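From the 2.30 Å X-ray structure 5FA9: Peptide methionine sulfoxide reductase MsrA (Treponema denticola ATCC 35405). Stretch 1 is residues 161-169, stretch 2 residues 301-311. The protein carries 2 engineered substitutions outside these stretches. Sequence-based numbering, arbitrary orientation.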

ATOM      1  N   PRO B 161       1.444  17.035 -20.929  1.00 51.68           N
ATOM      2  CA  PRO B 161       0.102  17.206 -20.356  1.00 50.73           C
ATOM      3  C   PRO B 161      -0.849  16.044 -20.644  1.00 53.14           C
ATOM      4  O   PRO B 161      -0.932  15.570 -21.777  1.00 44.95           O
ATOM      5  N   LEU B 162      -1.551  15.597 -19.608  1.00 42.79           N
ATOM      6  CA  LEU B 162      -2.526  14.521 -19.735  1.00 44.89           C
ATOM      7  C   LEU B 162      -3.758  14.992 -20.500  1.00 42.81           C
ATOM      8  O   LEU B 162      -4.368  14.227 -21.249  1.00 34.76           O
ATOM      9  N   TYR B 163      -4.111  16.260 -20.313  1.00 44.63           N
ATOM     10  CA  TYR B 163      -5.288  16.834 -20.952  1.00 42.32           C
ATOM     11  C   TYR B 163      -4.918  18.001 -21.858  1.00 50.95           C
ATOM     12  O   TYR B 163      -3.799  18.511 -21.804  1.00 48.86           O
ATOM     13  N   ASP B 164      -5.866  18.411 -22.695  1.00 54.39           N
ATOM     14  CA  ASP B 164      -5.675  19.559 -23.573  1.00 50.04           C
ATOM     15  C   ASP B 164      -5.443  20.830 -22.762  1.00 51.17           C
ATOM     16  O   ASP B 164      -6.339  21.304 -22.062  1.00 51.97           O
ATOM     17  N   GLU B 165      -4.235  21.376 -22.860  1.00 50.58           N
ATOM     18  CA  GLU B 165      -3.879  22.586 -22.131  1.00 53.42           C
ATOM     19  C   GLU B 165      -3.635  23.752 -23.080  1.00 56.24           C
ATOM     20  O   GLU B 165      -3.029  24.756 -22.702  1.00 56.97           O
ATOM     21  N   SER B 166      -4.108  23.614 -24.314  1.00 60.88           N
ATOM     22  CA  SER B 166      -3.928  24.651 -25.322  1.00 58.45           C
ATOM     23  C   SER B 166      -4.685  25.918 -24.939  1.00 62.82           C
ATOM     24  O   SER B 166      -4.267  27.027 -25.274  1.00 70.46           O
ATOM     25  N   LYS B 167      -5.804  25.747 -24.242  1.00 62.94           N
ATOM     26  CA  LYS B 167      -6.623  26.878 -23.825  1.00 55.32           C
ATOM     27  C   LYS B 167      -6.194  27.442 -22.475  1.00 58.34           C
ATOM     28  O   LYS B 167      -6.754  28.433 -22.008  1.00 63.46           O
ATOM     29  N   PHE B 168      -5.200  26.820 -21.846  1.00 56.16           N
ATOM     30  CA  PHE B 168      -4.780  27.264 -20.520  1.00 64.48           C
ATOM     31  C   PHE B 168      -3.465  28.031 -20.547  1.00 63.55           C
ATOM     32  O   PHE B 168      -2.626  27.869 -19.659  1.00 66.52           O
ATOM     33  N   LYS B 169      -3.284  28.864 -21.568  1.00 64.42           N
ATOM     34  CA  LYS B 169      -2.079  29.686 -21.680  1.00 69.85           C
ATOM     35  C   LYS B 169      -2.173  30.956 -20.835  1.00 58.19           C
ATOM     36  O   LYS B 169      -3.251  31.522 -20.658  1.00 59.82           O
ATOM     37  N   LYS B 301     -20.412  21.997 -20.332  1.00 48.49           N
ATOM     38  CA  LYS B 301     -20.703  23.062 -21.287  1.00 56.37           C
ATOM     39  C   LYS B 301     -19.568  24.074 -21.402  1.00 54.02           C
ATOM     40  O   LYS B 301     -19.393  24.697 -22.450  1.00 60.17           O
ATOM     41  N   GLU B 302     -18.793  24.235 -20.334  1.00 57.02           N
ATOM     42  CA  GLU B 302     -17.681  25.180 -20.356  1.00 55.77           C
ATOM     43  C   GLU B 302     -16.373  24.510 -20.772  1.00 52.33           C
ATOM     44  O   GLU B 302     -15.304  25.111 -20.681  1.00 53.28           O
ATOM     45  N   GLY B 303     -16.465  23.265 -21.230  1.00 55.63           N
ATOM     46  CA  GLY B 303     -15.322  22.581 -21.806  1.00 45.79           C
ATOM     47  C   GLY B 303     -14.509  21.729 -20.849  1.00 45.54           C
ATOM     48  O   GLY B 303     -13.418  21.276 -21.194  1.00 42.65           O
ATOM     49  N   TYR B 304     -15.033  21.505 -19.649  1.00 37.84           N
ATOM     50  CA  TYR B 304     -14.313  20.728 -18.643  1.00 43.35           C
ATOM     51  C   TYR B 304     -14.901  19.331 -18.466  1.00 42.28           C
ATOM     52  O   TYR B 304     -14.939  18.800 -17.356  1.00 34.98           O
ATOM     53  N   GLY B 305     -15.347  18.738 -19.569  1.00 39.52           N
ATOM     54  CA  GLY B 305     -15.954  17.418 -19.541  1.00 34.78           C
ATOM     55  C   GLY B 305     -15.007  16.307 -19.126  1.00 37.71           C
ATOM     56  O   GLY B 305     -15.438  15.276 -18.611  1.00 40.74           O
ATOM     57  N   ASP B 306     -13.714  16.513 -19.350  1.00 36.53           N
ATOM     58  CA  ASP B 306     -12.714  15.496 -19.043  1.00 37.56           C
ATOM     59  C   ASP B 306     -12.436  15.380 -17.546  1.00 45.82           C
ATOM     60  O   ASP B 306     -11.799  14.425 -17.099  1.00 44.51           O
ATOM     61  N   TYR B 307     -12.918  16.348 -16.772  1.00 34.41           N
ATOM     62  CA  TYR B 307     -12.600  16.417 -15.350  1.00 37.59           C
ATOM     63  C   TYR B 307     -13.765  15.996 -14.456  1.00 37.46           C
ATOM     64  O   TYR B 307     -13.694  16.125 -13.234  1.00 40.01           O
ATOM     65  N   LEU B 308     -14.834  15.497 -15.068  1.00 41.15           N
ATOM     66  CA  LEU B 308     -16.008  15.047 -14.319  1.00 35.54           C
ATOM     67  C   LEU B 308     -15.730  13.934 -13.291  1.00 33.30           C
ATOM     68  O   LEU B 308     -16.242  14.004 -12.173  1.00 36.95           O
ATOM     69  N   PRO B 309     -14.929  12.906 -13.650  1.00 34.96           N
ATOM     70  CA  PRO B 309     -14.709  11.846 -12.655  1.00 31.88           C
ATOM     71  C   PRO B 309     -13.983  12.302 -11.388  1.00 36.78           C
ATOM     72  O   PRO B 309     -14.088  11.633 -10.361  1.00 29.00           O
ATOM     73  N   TYR B 310     -13.260  13.416 -11.455  1.00 31.58           N
ATOM     74  CA  TYR B 310     -12.559  13.929 -10.282  1.00 31.84           C
ATOM     75  C   TYR B 310     -13.541  14.515  -9.272  1.00 34.62           C
ATOM     76  O   TYR B 310     -13.232  14.632  -8.087  1.00 32.35           O
ATOM     77  N   VAL B 311     -14.727  14.880  -9.750  1.00 38.59           N
ATOM     78  CA  VAL B 311     -15.783  15.380  -8.879  1.00 34.71           C
ATOM     79  C   VAL B 311     -16.678  14.232  -8.425  1.00 39.97           C
ATOM     80  O   VAL B 311     -16.990  14.104  -7.241  1.00 36.54           O
TER

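The contact between these two stretches, burying 382 Å², is built mainly from aromatic side chains, with Tyr163 at its centre and Tyr307 and Phe168 next in covered area. The backbones stay well apart, 7.8 Å between the CA atoms of Tyr163 and Asp306, so long, flat side chains are well suited to filling the gap.

Tyr163 points its CA-to-CB bond toward stretch 2 and takes the m rotamer (chi1 -58°), laying its ring along Asp306, Tyr307 and Tyr310. The ring of Tyr307, also m, turns its edge toward the face of Tyr163, with centroids 4.7 Å apart and planes at 50°; Tyr163 CD2 lies 3.6 Å from Tyr307 CE1. Tyr163 CD1 also meets Asp306 CB at 3.8 Å, an encounter with the aliphatic part of the aspartate, whose OD1 is hydrogen-bonded elsewhere in the structure.

A tyrosine suits this position because its ring packs while its hydroxyl reaches polar partners. Tyr163 OH hydrogen-bonds Tyr310 OH at 2.7 Å, and either may be the donor. Each hydroxyl lies at the edge of the other's ring, near its plane, and Tyr163 CZ comes within 4.0 Å of Tyr310 CE2. Tyr310, an m rotamer whose CA-to-CB bond points toward stretch 1, is buried, and this bond gives its hydroxyl a partner. Water 1 adds a bridge, 2.8 Å from Tyr163 OH and donating to Asp306 O at 2.9 Å.

Tyr307 leaves its backbone sideways, but its length brings the end of the side chain nearer stretch 1. There Tyr307 OH lies 3.3 Å from Tyr163 CB and 3.9 Å from Phe168 CE2, at the edge of the phenylalanine ring. Tyr307 OH is hydrogen-bonded to water 2 at 2.7 Å, and that water donates to Asp164 O at 2.8 Å, linking the buried tyrosine to the opposing backbone.

Phe168 closes the type I turn that begins at Glu165, where Phe168 N donates to Glu165 O at 3.1 Å. Its CA-to-CB bond points toward stretch 2, and the m side chain carries a buried, wholly apolar ring that needs no polar partner. Phe168 CZ packs 3.9 Å from Tyr304 CE2, while Phe168 CE1 lies 3.8 Å from Tyr304 OH, a hydroxyl hydrogen-bonded elsewhere in the structure.

At the exposed margin, the CA-to-CB bond of Lys167 points toward stretch 2, with chi angles m, t, p, t, yet Lys167 NZ remains 4.3 Å from Glu302 O, too far for a hydrogen bond. Nearby Gly303 has a positive phi of 93°, which favours glycine.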

ATOM      1  CB  PRO B 161      -0.398  18.487 -21.028  1.00 50.39           C
ATOM      2  CG  PRO B 161       0.839  19.258 -21.301  1.00 57.32           C
ATOM      3  CD  PRO B 161       1.876  18.236 -21.668  1.00 51.84           C
ATOM      4  CB  LEU B 162      -2.929  14.002 -18.352  1.00 39.84           C
ATOM      5  CG  LEU B 162      -3.963  12.874 -18.289  1.00 37.05           C
ATOM      6  CD1 LEU B 162      -3.519  11.683 -19.116  1.00 34.86           C
ATOM      7  CD2 LEU B 162      -4.214  12.460 -16.847  1.00 30.96           C
ATOM      8  CB  TYR B 163      -6.300  17.293 -19.900  1.00 43.87           C
ATOM      9  CG  TYR B 163      -6.763  16.192 -18.976  1.00 44.62           C
ATOM     10  CD1 TYR B 163      -7.657  15.224 -19.414  1.00 41.55           C
ATOM     11  CD2 TYR B 163      -6.309  16.121 -17.665  1.00 32.27           C
ATOM     12  CE1 TYR B 163      -8.084  14.215 -18.575  1.00 46.18           C
ATOM     13  CE2 TYR B 163      -6.732  15.115 -16.817  1.00 34.85           C
ATOM     14  CZ  TYR B 163      -7.620  14.165 -17.278  1.00 37.35           C
ATOM     15  OH  TYR B 163      -8.045  13.160 -16.439  1.00 34.14           O
ATOM     16  CB  ASP B 164      -6.885  19.733 -24.494  1.00 48.10           C
ATOM     17  CG  ASP B 164      -6.696  20.850 -25.502  1.00 63.28           C
ATOM     18  OD1 ASP B 164      -5.534  21.207 -25.788  1.00 60.36           O
ATOM     19  OD2 ASP B 164      -7.712  21.371 -26.008  1.00 75.45           O
ATOM     20  CB  GLU B 165      -2.640  22.348 -21.266  1.00 49.58           C
ATOM     21  CG  GLU B 165      -2.845  21.336 -20.152  1.00 47.34           C
ATOM     22  CD  GLU B 165      -1.725  21.365 -19.131  1.00 57.67           C
ATOM     23  OE1 GLU B 165      -0.858  22.260 -19.222  1.00 62.62           O
ATOM     24  OE2 GLU B 165      -1.710  20.491 -18.239  1.00 52.35           O
ATOM     25  CB  SER B 166      -4.389  24.152 -26.694  1.00 44.87           C
ATOM     26  OG  SER B 166      -5.775  23.861 -26.690  1.00 58.43           O
ATOM     27  CB  LYS B 167      -8.096  26.470 -23.755  1.00 57.78           C
ATOM     28  CG  LYS B 167      -8.709  26.061 -25.080  1.00 61.49           C
ATOM     29  CD  LYS B 167     -10.073  25.424 -24.866  1.00 79.87           C
ATOM     30  CE  LYS B 167     -10.970  26.309 -24.009  1.00 68.24           C
ATOM     31  NZ  LYS B 167     -12.207  25.601 -23.576  1.00 61.26           N
ATOM     32  CB  PHE B 168      -4.653  26.064 -19.576  1.00 54.64           C
ATOM     33  CG  PHE B 168      -5.908  25.247 -19.461  1.00 54.60           C
ATOM     34  CD1 PHE B 168      -7.151  25.847 -19.554  1.00 48.14           C
ATOM     35  CD2 PHE B 168      -5.843  23.877 -19.264  1.00 43.96           C
ATOM     36  CE1 PHE B 168      -8.308  25.100 -19.454  1.00 47.99           C
ATOM     37  CE2 PHE B 168      -6.997  23.123 -19.160  1.00 47.75           C
ATOM     38  CZ  PHE B 168      -8.231  23.737 -19.256  1.00 51.61           C
ATOM     39  CB  LYS B 169      -1.781  30.000 -23.145  1.00 72.04           C
ATOM     40  CG  LYS B 169      -1.283  28.769 -23.894  1.00 75.12           C
ATOM     41  CD  LYS B 169      -1.452  28.871 -25.396  1.00 72.95           C
ATOM     42  CE  LYS B 169      -0.836  27.661 -26.088  1.00 81.29           C
ATOM     43  NZ  LYS B 169      -0.825  26.451 -25.209  1.00 82.39           N
ATOM     44  CB  LYS B 301     -22.008  23.774 -20.917  1.00 58.50           C
ATOM     45  CG  LYS B 301     -23.141  23.566 -21.923  1.00 74.60           C
ATOM     46  CD  LYS B 301     -23.030  22.238 -22.663  1.00 81.13           C
ATOM     47  CE  LYS B 301     -24.322  21.899 -23.393  1.00 83.04           C
ATOM     48  NZ  LYS B 301     -24.216  20.622 -24.153  1.00 87.81           N
ATOM     49  CB  GLU B 302     -17.513  25.850 -18.989  1.00 56.33           C
ATOM     50  CG  GLU B 302     -18.675  26.744 -18.593  1.00 46.27           C
ATOM     51  CD  GLU B 302     -18.459  27.420 -17.256  1.00 67.73           C
ATOM     52  OE1 GLU B 302     -17.289  27.686 -16.907  1.00 80.31           O
ATOM     53  OE2 GLU B 302     -19.456  27.687 -16.554  1.00 76.03           O
ATOM     54  CB  TYR B 304     -14.308  21.472 -17.307  1.00 36.80           C
ATOM     55  CG  TYR B 304     -13.512  22.758 -17.339  1.00 54.43           C
ATOM     56  CD1 TYR B 304     -14.111  23.958 -17.697  1.00 50.16           C
ATOM     57  CD2 TYR B 304     -12.160  22.768 -17.022  1.00 43.92           C
ATOM     58  CE1 TYR B 304     -13.388  25.135 -17.734  1.00 51.10           C
ATOM     59  CE2 TYR B 304     -11.428  23.941 -17.054  1.00 53.78           C
ATOM     60  CZ  TYR B 304     -12.047  25.122 -17.410  1.00 56.21           C
ATOM     61  OH  TYR B 304     -11.326  26.293 -17.445  1.00 40.88           O
ATOM     62  CB  ASP B 306     -11.410  15.794 -19.785  1.00 41.47           C
ATOM     63  CG  ASP B 306     -11.532  15.588 -21.282  1.00 57.73           C
ATOM     64  OD1 ASP B 306     -12.538  14.993 -21.721  1.00 49.92           O
ATOM     65  OD2 ASP B 306     -10.621  16.021 -22.019  1.00 68.48           O
ATOM     66  CB  TYR B 307     -12.148  17.833 -14.984  1.00 36.89           C
ATOM     67  CG  TYR B 307     -10.919  18.289 -15.735  1.00 38.03           C
ATOM     68  CD1 TYR B 307      -9.645  17.996 -15.265  1.00 39.51           C
ATOM     69  CD2 TYR B 307     -11.031  19.005 -16.920  1.00 41.12           C
ATOM     70  CE1 TYR B 307      -8.518  18.406 -15.950  1.00 35.21           C
ATOM     71  CE2 TYR B 307      -9.909  19.421 -17.613  1.00 39.65           C
ATOM     72  CZ  TYR B 307      -8.656  19.119 -17.123  1.00 40.02           C
ATOM     73  OH  TYR B 307      -7.535  19.532 -17.809  1.00 42.39           O
ATOM     74  CB  LEU B 308     -17.105  14.587 -15.287  1.00 35.81           C
ATOM     75  CG  LEU B 308     -17.662  15.636 -16.252  1.00 43.10           C
ATOM     76  CD1 LEU B 308     -18.711  15.022 -17.167  1.00 34.74           C
ATOM     77  CD2 LEU B 308     -18.237  16.822 -15.494  1.00 37.34           C
ATOM     78  CB  PRO B 309     -13.856  10.827 -13.417  1.00 26.32           C
ATOM     79  CG  PRO B 309     -14.192  11.050 -14.840  1.00 31.36           C
ATOM     80  CD  PRO B 309     -14.362  12.531 -14.960  1.00 30.73           C
ATOM     81  CB  TYR B 310     -11.520  14.976 -10.686  1.00 31.18           C
ATOM     82  CG  TYR B 310     -10.399  14.420 -11.534  1.00 32.03           C
ATOM     83  CD1 TYR B 310      -9.446  13.570 -10.987  1.00 32.76           C
ATOM     84  CD2 TYR B 310     -10.293  14.744 -12.879  1.00 32.80           C
ATOM     85  CE1 TYR B 310      -8.421  13.056 -11.757  1.00 27.99           C
ATOM     86  CE2 TYR B 310      -9.268  14.236 -13.658  1.00 25.33           C
ATOM     87  CZ  TYR B 310      -8.336  13.394 -13.091  1.00 33.25           C
ATOM     88  OH  TYR B 310      -7.316  12.885 -13.864  1.00 31.44           O
ATOM     89  CB  VAL B 311     -16.641  16.450  -9.577  1.00 42.56           C
ATOM     90  CG1 VAL B 311     -17.689  16.998  -8.620  1.00 29.77           C
ATOM     91  CG2 VAL B 311     -15.761  17.569 -10.106  1.00 33.35           C
TER
HETATM   92  O   HOH W   1     -10.399  11.877 -17.324  1.00 29.86           O
HETATM   93  O   HOH W   2      -8.214  20.226 -20.312  1.00 46.31           O